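Local structure of 4-hydroxybenzoyl-CoA thioesterase (Bacillus halodurans, 5WH9) at residues B[26-37]-B[88-96]. The protein probably hydrolyses acyl-CoA thioesters, with gentisyl-coenzyme A as the likely substrate. Sequence-based numbering, arbitrary orientation.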
ATOM      1  N   TYR B  26      -7.143  -7.109  -3.702  1.00  9.48           N
ATOM      2  CA  TYR B  26      -7.953  -8.293  -3.452  1.00 12.65           C
ATOM      3  C   TYR B  26      -7.146  -9.334  -2.655  1.00 11.56           C
ATOM      4  O   TYR B  26      -7.702 -10.094  -1.858  1.00 10.87           O
ATOM      5  CB  TYR B  26      -8.446  -8.907  -4.760  1.00 12.62           C
ATOM      6  CG  TYR B  26      -9.504  -8.116  -5.482  1.00 15.10           C
ATOM      7  CD1 TYR B  26      -9.170  -7.004  -6.228  1.00 16.40           C
ATOM      8  CD2 TYR B  26     -10.842  -8.507  -5.453  1.00 16.69           C
ATOM      9  CE1 TYR B  26     -10.124  -6.277  -6.902  1.00 16.21           C
ATOM     10  CE2 TYR B  26     -11.815  -7.792  -6.134  1.00 13.65           C
ATOM     11  CZ  TYR B  26     -11.444  -6.666  -6.858  1.00 20.09           C
ATOM     12  OH  TYR B  26     -12.385  -5.927  -7.563  1.00 19.91           O
ATOM     13  N   TYR B  27      -5.836  -9.375  -2.882  1.00  7.34           N
ATOM     14  CA  TYR B  27      -4.964 -10.308  -2.161  1.00  9.39           C
ATOM     15  C   TYR B  27      -4.739  -9.853  -0.728  1.00 10.98           C
ATOM     16  O   TYR B  27      -4.689 -10.680   0.179  1.00 13.86           O
ATOM     17  CB  TYR B  27      -3.640 -10.501  -2.917  1.00 10.08           C
ATOM     18  CG  TYR B  27      -3.892 -11.036  -4.311  1.00  8.60           C
ATOM     19  CD1 TYR B  27      -4.013 -12.403  -4.530  1.00  8.14           C
ATOM     20  CD2 TYR B  27      -4.073 -10.178  -5.396  1.00  9.06           C
ATOM     21  CE1 TYR B  27      -4.271 -12.915  -5.794  1.00  7.27           C
ATOM     22  CE2 TYR B  27      -4.360 -10.686  -6.685  1.00  8.68           C
ATOM     23  CZ  TYR B  27      -4.453 -12.065  -6.859  1.00  5.60           C
ATOM     24  OH  TYR B  27      -4.695 -12.610  -8.109  1.00 12.49           O
ATOM     25  N   LYS B  28      -4.622  -8.538  -0.538  1.00 12.14           N
ATOM     26  CA  LYS B  28      -4.548  -7.917   0.778  1.00 13.17           C
ATOM     27  C   LYS B  28      -5.795  -8.313   1.569  1.00 16.09           C
ATOM     28  O   LYS B  28      -5.719  -8.710   2.737  1.00 11.84           O
ATOM     29  CB  LYS B  28      -4.446  -6.383   0.603  1.00 16.21           C
ATOM     30  CG  LYS B  28      -4.647  -5.478   1.829  1.00 16.30           C
ATOM     31  CD  LYS B  28      -5.187  -4.087   1.370  1.00 24.21           C
ATOM     32  CE  LYS B  28      -5.006  -2.939   2.387  1.00 38.48           C
ATOM     33  NZ  LYS B  28      -5.780  -3.004   3.698  1.00 30.17           N
ATOM     34  N   TRP B  29      -6.949  -8.230   0.917  1.00 12.28           N
ATOM     35  CA  TRP B  29      -8.194  -8.534   1.608  1.00 13.79           C
ATOM     36  C   TRP B  29      -8.295 -10.018   1.934  1.00 12.03           C
ATOM     37  O   TRP B  29      -8.795 -10.364   2.999  1.00 11.72           O
ATOM     38  CB  TRP B  29      -9.407  -8.052   0.808  1.00 13.70           C
ATOM     39  CG  TRP B  29      -9.535  -6.565   0.786  1.00 11.29           C
ATOM     40  CD1 TRP B  29      -9.336  -5.707   1.829  1.00 13.09           C
ATOM     41  CD2 TRP B  29      -9.885  -5.754  -0.341  1.00 11.86           C
ATOM     42  NE1 TRP B  29      -9.538  -4.415   1.415  1.00 14.65           N
ATOM     43  CE2 TRP B  29      -9.875  -4.419   0.087  1.00 10.89           C
ATOM     44  CE3 TRP B  29     -10.199  -6.032  -1.678  1.00 11.48           C
ATOM     45  CZ2 TRP B  29     -10.181  -3.361  -0.770  1.00  9.20           C
ATOM     46  CZ3 TRP B  29     -10.492  -4.996  -2.512  1.00  9.58           C
ATOM     47  CH2 TRP B  29     -10.482  -3.675  -2.062  1.00 11.04           C
ATOM     48  N   MET B  30      -7.813 -10.891   1.044  1.00 14.80           N
ATOM     49  CA  MET B  30      -7.769 -12.320   1.351  1.00 15.16           C
ATOM     50  C   MET B  30      -6.820 -12.591   2.495  1.00 18.14           C
ATOM     51  O   MET B  30      -7.117 -13.376   3.402  1.00 19.36           O
ATOM     52  CB  MET B  30      -7.350 -13.150   0.146  1.00 17.34           C
ATOM     53  CG  MET B  30      -8.461 -13.323  -0.860  1.00 15.09           C
ATOM     54  SD  MET B  30      -8.026 -14.422  -2.224  1.00 24.82           S
ATOM     55  CE  MET B  30      -6.519 -13.649  -2.808  1.00 14.29           C
ATOM     56  N   ASP B  31      -5.675 -11.932   2.478  1.00 14.69           N
ATOM     57  CA  ASP B  31      -4.777 -12.087   3.606  1.00 13.92           C
ATOM     58  C   ASP B  31      -5.509 -11.696   4.903  1.00 14.81           C
ATOM     59  O   ASP B  31      -5.410 -12.392   5.920  1.00 15.61           O
ATOM     60  CB  ASP B  31      -3.517 -11.260   3.411  1.00 13.09           C
ATOM     61  CG  ASP B  31      -2.496 -11.519   4.478  1.00 14.17           C
ATOM     62  OD1 ASP B  31      -1.727 -12.488   4.353  1.00 20.20           O
ATOM     63  OD2 ASP B  31      -2.464 -10.755   5.454  1.00 17.46           O
ATOM     64  N   GLU B  32      -6.259 -10.598   4.868  1.00  9.92           N
ATOM     65  CA  GLU B  32      -6.995 -10.172   6.050  1.00 12.17           C
ATOM     66  C   GLU B  32      -8.087 -11.177   6.409  1.00 11.71           C
ATOM     67  O   GLU B  32      -8.286 -11.496   7.575  1.00  8.92           O
ATOM     68  CB  GLU B  32      -7.608  -8.793   5.842  1.00  9.63           C
ATOM     69  CG  GLU B  32      -6.576  -7.755   5.489  1.00 13.82           C
ATOM     70  CD  GLU B  32      -7.164  -6.377   5.214  1.00 11.10           C
ATOM     71  OE1 GLU B  32      -8.376  -6.153   5.454  1.00 12.41           O
ATOM     72  OE2 GLU B  32      -6.400  -5.521   4.746  1.00  9.67           O
ATOM     73  N   ALA B  33      -8.794 -11.680   5.410  1.00 16.90           N
ATOM     74  CA  ALA B  33      -9.818 -12.672   5.691  1.00 17.13           C
ATOM     75  C   ALA B  33      -9.184 -13.883   6.358  1.00 19.66           C
ATOM     76  O   ALA B  33      -9.716 -14.387   7.344  1.00 15.85           O
ATOM     77  CB  ALA B  33     -10.544 -13.077   4.436  1.00 17.55           C
ATOM     78  N   CYS B  34      -8.047 -14.338   5.822  1.00 17.88           N
ATOM     79  CA  CYS B  34      -7.352 -15.502   6.370  1.00 16.28           C
ATOM     80  C   CYS B  34      -7.060 -15.353   7.851  1.00 17.55           C
ATOM     81  O   CYS B  34      -7.311 -16.271   8.621  1.00 19.57           O
ATOM     82  CB  CYS B  34      -6.041 -15.764   5.633  1.00 20.26           C
ATOM     83  SG  CYS B  34      -4.981 -16.992   6.478  1.00 23.61           S
ATOM     84  N   HIS B  35      -6.516 -14.197   8.237  1.00 19.27           N
ATOM     85  CA  HIS B  35      -6.189 -13.910   9.632  1.00 18.55           C
ATOM     86  C   HIS B  35      -7.443 -13.828  10.489  1.00 18.06           C
ATOM     87  O   HIS B  35      -7.460 -14.234  11.653  1.00 15.25           O
ATOM     88  CB  HIS B  35      -5.469 -12.572   9.732  1.00 15.01           C
ATOM     89  CG  HIS B  35      -4.009 -12.634   9.408  1.00 20.30           C
ATOM     90  ND1 HIS B  35      -3.522 -12.524   8.118  1.00 18.58           N
ATOM     91  CD2 HIS B  35      -2.929 -12.772  10.211  1.00 17.42           C
ATOM     92  CE1 HIS B  35      -2.206 -12.614   8.140  1.00 16.28           C
ATOM     93  NE2 HIS B  35      -1.819 -12.749   9.400  1.00 24.10           N
ATOM     94  N   HIS B  36      -8.487 -13.248   9.918  1.00 14.02           N
ATOM     95  CA  HIS B  36      -9.736 -13.102  10.643  1.00 16.80           C
ATOM     96  C   HIS B  36     -10.379 -14.458  10.801  1.00 17.27           C
ATOM     97  O   HIS B  36     -11.105 -14.715  11.753  1.00 16.80           O
ATOM     98  CB  HIS B  36     -10.674 -12.165   9.894  1.00 16.36           C
ATOM     99  CG  HIS B  36     -12.081 -12.200  10.390  1.00 20.04           C
ATOM    100  ND1 HIS B  36     -12.974 -13.179  10.014  1.00 17.65           N
ATOM    101  CD2 HIS B  36     -12.759 -11.365  11.213  1.00 19.68           C
ATOM    102  CE1 HIS B  36     -14.143 -12.947  10.588  1.00 23.92           C
ATOM    103  NE2 HIS B  36     -14.036 -11.852  11.321  1.00 17.81           N
ATOM    104  N   PHE B  37     -10.102 -15.324   9.840  1.00 20.25           N
ATOM    105  CA  PHE B  37     -10.620 -16.672   9.839  1.00 18.62           C
ATOM    106  C   PHE B  37      -9.996 -17.454  10.993  1.00 20.42           C
ATOM    107  O   PHE B  37     -10.708 -18.022  11.790  1.00 20.52           O
ATOM    108  CB  PHE B  37     -10.314 -17.324   8.493  1.00 21.72           C
ATOM    109  CG  PHE B  37     -10.866 -18.711   8.338  1.00 20.72           C
ATOM    110  CD1 PHE B  37     -12.219 -18.913   8.164  1.00 21.48           C
ATOM    111  CD2 PHE B  37     -10.018 -19.812   8.325  1.00 27.28           C
ATOM    112  CE1 PHE B  37     -12.727 -20.193   8.016  1.00 21.28           C
ATOM    113  CE2 PHE B  37     -10.517 -21.092   8.171  1.00 24.09           C
ATOM    114  CZ  PHE B  37     -11.878 -21.281   8.023  1.00 22.06           C
ATOM    115  N   PHE B  88      -2.720 -26.243   3.698  1.00 22.01           N
ATOM    116  CA  PHE B  88      -4.160 -26.134   3.548  1.00 18.72           C
ATOM    117  C   PHE B  88      -4.472 -25.047   2.517  1.00 16.74           C
ATOM    118  O   PHE B  88      -3.641 -24.172   2.257  1.00 16.32           O
ATOM    119  CB  PHE B  88      -4.840 -25.835   4.895  1.00 20.64           C
ATOM    120  CG  PHE B  88      -4.475 -24.500   5.484  1.00 17.09           C
ATOM    121  CD1 PHE B  88      -3.279 -24.325   6.161  1.00 20.75           C
ATOM    122  CD2 PHE B  88      -5.329 -23.423   5.374  1.00 19.50           C
ATOM    123  CE1 PHE B  88      -2.936 -23.085   6.700  1.00 16.75           C
ATOM    124  CE2 PHE B  88      -4.995 -22.184   5.912  1.00 11.50           C
ATOM    125  CZ  PHE B  88      -3.802 -22.021   6.572  1.00 12.37           C
ATOM    126  N   ILE B  89      -5.657 -25.122   1.919  1.00 13.15           N
ATOM    127  CA  ILE B  89      -6.130 -24.109   0.978  1.00 17.01           C
ATOM    128  C   ILE B  89      -7.395 -23.424   1.499  1.00 13.22           C
ATOM    129  O   ILE B  89      -8.341 -24.086   1.900  1.00 19.83           O
ATOM    130  CB  ILE B  89      -6.450 -24.701  -0.406  1.00 15.96           C
ATOM    131  CG1 ILE B  89      -5.193 -25.232  -1.081  1.00 17.64           C
ATOM    132  CG2 ILE B  89      -7.086 -23.656  -1.312  1.00 14.55           C
ATOM    133  CD1 ILE B  89      -5.489 -25.818  -2.460  1.00 18.54           C
ATOM    134  N   LEU B  90      -7.396 -22.097   1.491  1.00 14.11           N
ATOM    135  CA  LEU B  90      -8.574 -21.314   1.825  1.00 14.77           C
ATOM    136  C   LEU B  90      -9.238 -20.835   0.549  1.00 12.93           C
ATOM    137  O   LEU B  90      -8.584 -20.246  -0.310  1.00  9.32           O
ATOM    138  CB  LEU B  90      -8.187 -20.094   2.661  1.00 11.62           C
ATOM    139  CG  LEU B  90      -7.596 -20.370   4.040  1.00 18.97           C
ATOM    140  CD1 LEU B  90      -7.179 -19.055   4.726  1.00 20.29           C
ATOM    141  CD2 LEU B  90      -8.584 -21.146   4.912  1.00 17.66           C
ATOM    142  N   GLU B  91     -10.530 -21.087   0.424  1.00 17.08           N
ATOM    143  CA  GLU B  91     -11.307 -20.467  -0.631  1.00 18.78           C
ATOM    144  C   GLU B  91     -11.944 -19.153  -0.124  1.00 19.70           C
ATOM    145  O   GLU B  91     -12.499 -19.096   0.984  1.00 22.05           O
ATOM    146  CB  GLU B  91     -12.373 -21.432  -1.134  1.00 25.14           C
ATOM    147  CG  GLU B  91     -12.933 -21.061  -2.512  1.00 32.30           C
ATOM    148  CD  GLU B  91     -13.973 -22.061  -3.012  1.00 48.39           C
ATOM    149  OE1 GLU B  91     -13.614 -22.947  -3.825  1.00 57.04           O
ATOM    150  OE2 GLU B  91     -15.154 -21.962  -2.596  1.00 42.46           O
ATOM    151  N   HIS B  92     -11.842 -18.097  -0.926  1.00 14.22           N
ATOM    152  CA  HIS B  92     -12.398 -16.797  -0.568  1.00 15.48           C
ATOM    153  C   HIS B  92     -13.312 -16.328  -1.668  1.00 19.62           C
ATOM    154  O   HIS B  92     -12.911 -16.299  -2.833  1.00 20.98           O
ATOM    155  CB  HIS B  92     -11.304 -15.738  -0.395  1.00 13.27           C
ATOM    156  CG  HIS B  92     -10.394 -15.990   0.762  1.00  9.79           C
ATOM    157  ND1 HIS B  92      -9.053 -16.255   0.608  1.00 11.95           N
ATOM    158  CD2 HIS B  92     -10.634 -16.034   2.092  1.00 12.67           C
ATOM    159  CE1 HIS B  92      -8.499 -16.429   1.794  1.00 13.90           C
ATOM    160  NE2 HIS B  92      -9.437 -16.295   2.713  1.00 14.78           N
ATOM    161  N   HIS B  93     -14.522 -15.927  -1.291  1.00 21.68           N
ATOM    162  CA  HIS B  93     -15.487 -15.406  -2.235  1.00 21.95           C
ATOM    163  C   HIS B  93     -15.899 -13.998  -1.832  1.00 19.66           C
ATOM    164  O   HIS B  93     -16.433 -13.789  -0.738  1.00 19.37           O
ATOM    165  CB  HIS B  93     -16.722 -16.296  -2.264  1.00 23.62           C
ATOM    166  CG  HIS B  93     -16.475 -17.663  -2.816  1.00 28.01           C
ATOM    167  ND1 HIS B  93     -16.208 -17.890  -4.147  1.00 34.46           N
ATOM    168  CD2 HIS B  93     -16.487 -18.881  -2.223  1.00 33.42           C
ATOM    169  CE1 HIS B  93     -16.054 -19.186  -4.350  1.00 34.99           C
ATOM    170  NE2 HIS B  93     -16.221 -19.809  -3.199  1.00 36.81           N
ATOM    171  N   PHE B  94     -15.665 -13.041  -2.722  1.00 10.25           N
ATOM    172  CA  PHE B  94     -16.049 -11.657  -2.478  1.00 11.27           C
ATOM    173  C   PHE B  94     -17.506 -11.478  -2.813  1.00 15.44           C
ATOM    174  O   PHE B  94     -17.954 -11.797  -3.935  1.00 13.69           O
ATOM    175  CB  PHE B  94     -15.202 -10.693  -3.309  1.00 10.98           C
ATOM    176  CG  PHE B  94     -13.754 -10.741  -2.967  1.00 12.62           C
ATOM    177  CD1 PHE B  94     -12.986 -11.850  -3.317  1.00 11.28           C
ATOM    178  CD2 PHE B  94     -13.153  -9.695  -2.276  1.00 10.65           C
ATOM    179  CE1 PHE B  94     -11.650 -11.906  -2.986  1.00 10.42           C
ATOM    180  CE2 PHE B  94     -11.805  -9.743  -1.942  1.00  8.01           C
ATOM    181  CZ  PHE B  94     -11.060 -10.846  -2.300  1.00 13.32           C
ATOM    182  N   ILE B  95     -18.250 -10.995  -1.823  1.00 21.84           N
ATOM    183  CA  ILE B  95     -19.659 -10.736  -1.997  1.00 18.84           C
ATOM    184  C   ILE B  95     -19.945  -9.236  -1.912  1.00 17.55           C
ATOM    185  O   ILE B  95     -19.626  -8.574  -0.931  1.00 22.11           O
ATOM    186  CB  ILE B  95     -20.523 -11.535  -0.994  1.00 25.34           C
ATOM    187  CG1 ILE B  95     -20.528 -13.016  -1.359  1.00 25.93           C
ATOM    188  CG2 ILE B  95     -21.971 -11.049  -1.025  1.00 23.54           C
ATOM    189  CD1 ILE B  95     -19.413 -13.794  -0.778  1.00 27.19           C
ATOM    190  N   LYS B  96     -20.518  -8.710  -2.974  1.00  8.66           N
ATOM    191  CA  LYS B  96     -20.999  -7.347  -3.008  1.00 14.56           C
ATOM    192  C   LYS B  96     -22.443  -7.366  -3.492  1.00 18.17           C
ATOM    193  O   LYS B  96     -22.757  -7.998  -4.513  1.00 16.49           O
ATOM    194  CB  LYS B  96     -20.154  -6.520  -3.973  1.00 10.60           C
ATOM    195  CG  LYS B  96     -20.832  -5.262  -4.439  1.00 12.56           C
ATOM    196  CD  LYS B  96     -19.925  -4.465  -5.340  1.00 17.48           C
ATOM    197  CE  LYS B  96     -20.710  -3.725  -6.408  1.00 23.48           C
ATOM    198  NZ  LYS B  96     -19.871  -2.680  -7.064  1.00 27.57           N
TER
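M30, A33 and C34 of helix 26-37 pack on L90, H92 and F94 of strand 88-96 in a buried helix-on-sheet contact near the centre of the chain, made by van der Waals and aromatic contacts, with no hydrogen bond between the two segments. The segment axes come within 9.6 Å and run at 119° to one another. At one end, Y26 turns its ring edge to the face of F94, with Y26 CD2 lying 3.8 Å from F94 CE2 and the ring planes at 61°. The CB of W29 meets the edge of the same phenyl ring. The imidazole of H92 lies beneath the helix backbone, one face under M30 CA, while the A33 methyl approaches the ring obliquely. M30 places CG anti to its carbonyl carbon (chi1 -77°), which brings the thioether obliquely to the H92 ring, SD 4.5 Å from its centroid; M30 CG also meets F94 CZ at 3.9 Å. Replacing the imidazole of H92 by the methyl of an alanine is likely to leave a gap beneath M30 and A33. Farther along, L90 splits its methyls: CD1 touches C34 SG at 3.5 Å, and CD2 reaches F37 CE2 at 3.8 Å. Strands 73-80 and 99-111 flank strand 88-96, so the helix rests on the inner part of a curled antiparallel sheet, the sausage-in-bun arrangement of the hotdog fold.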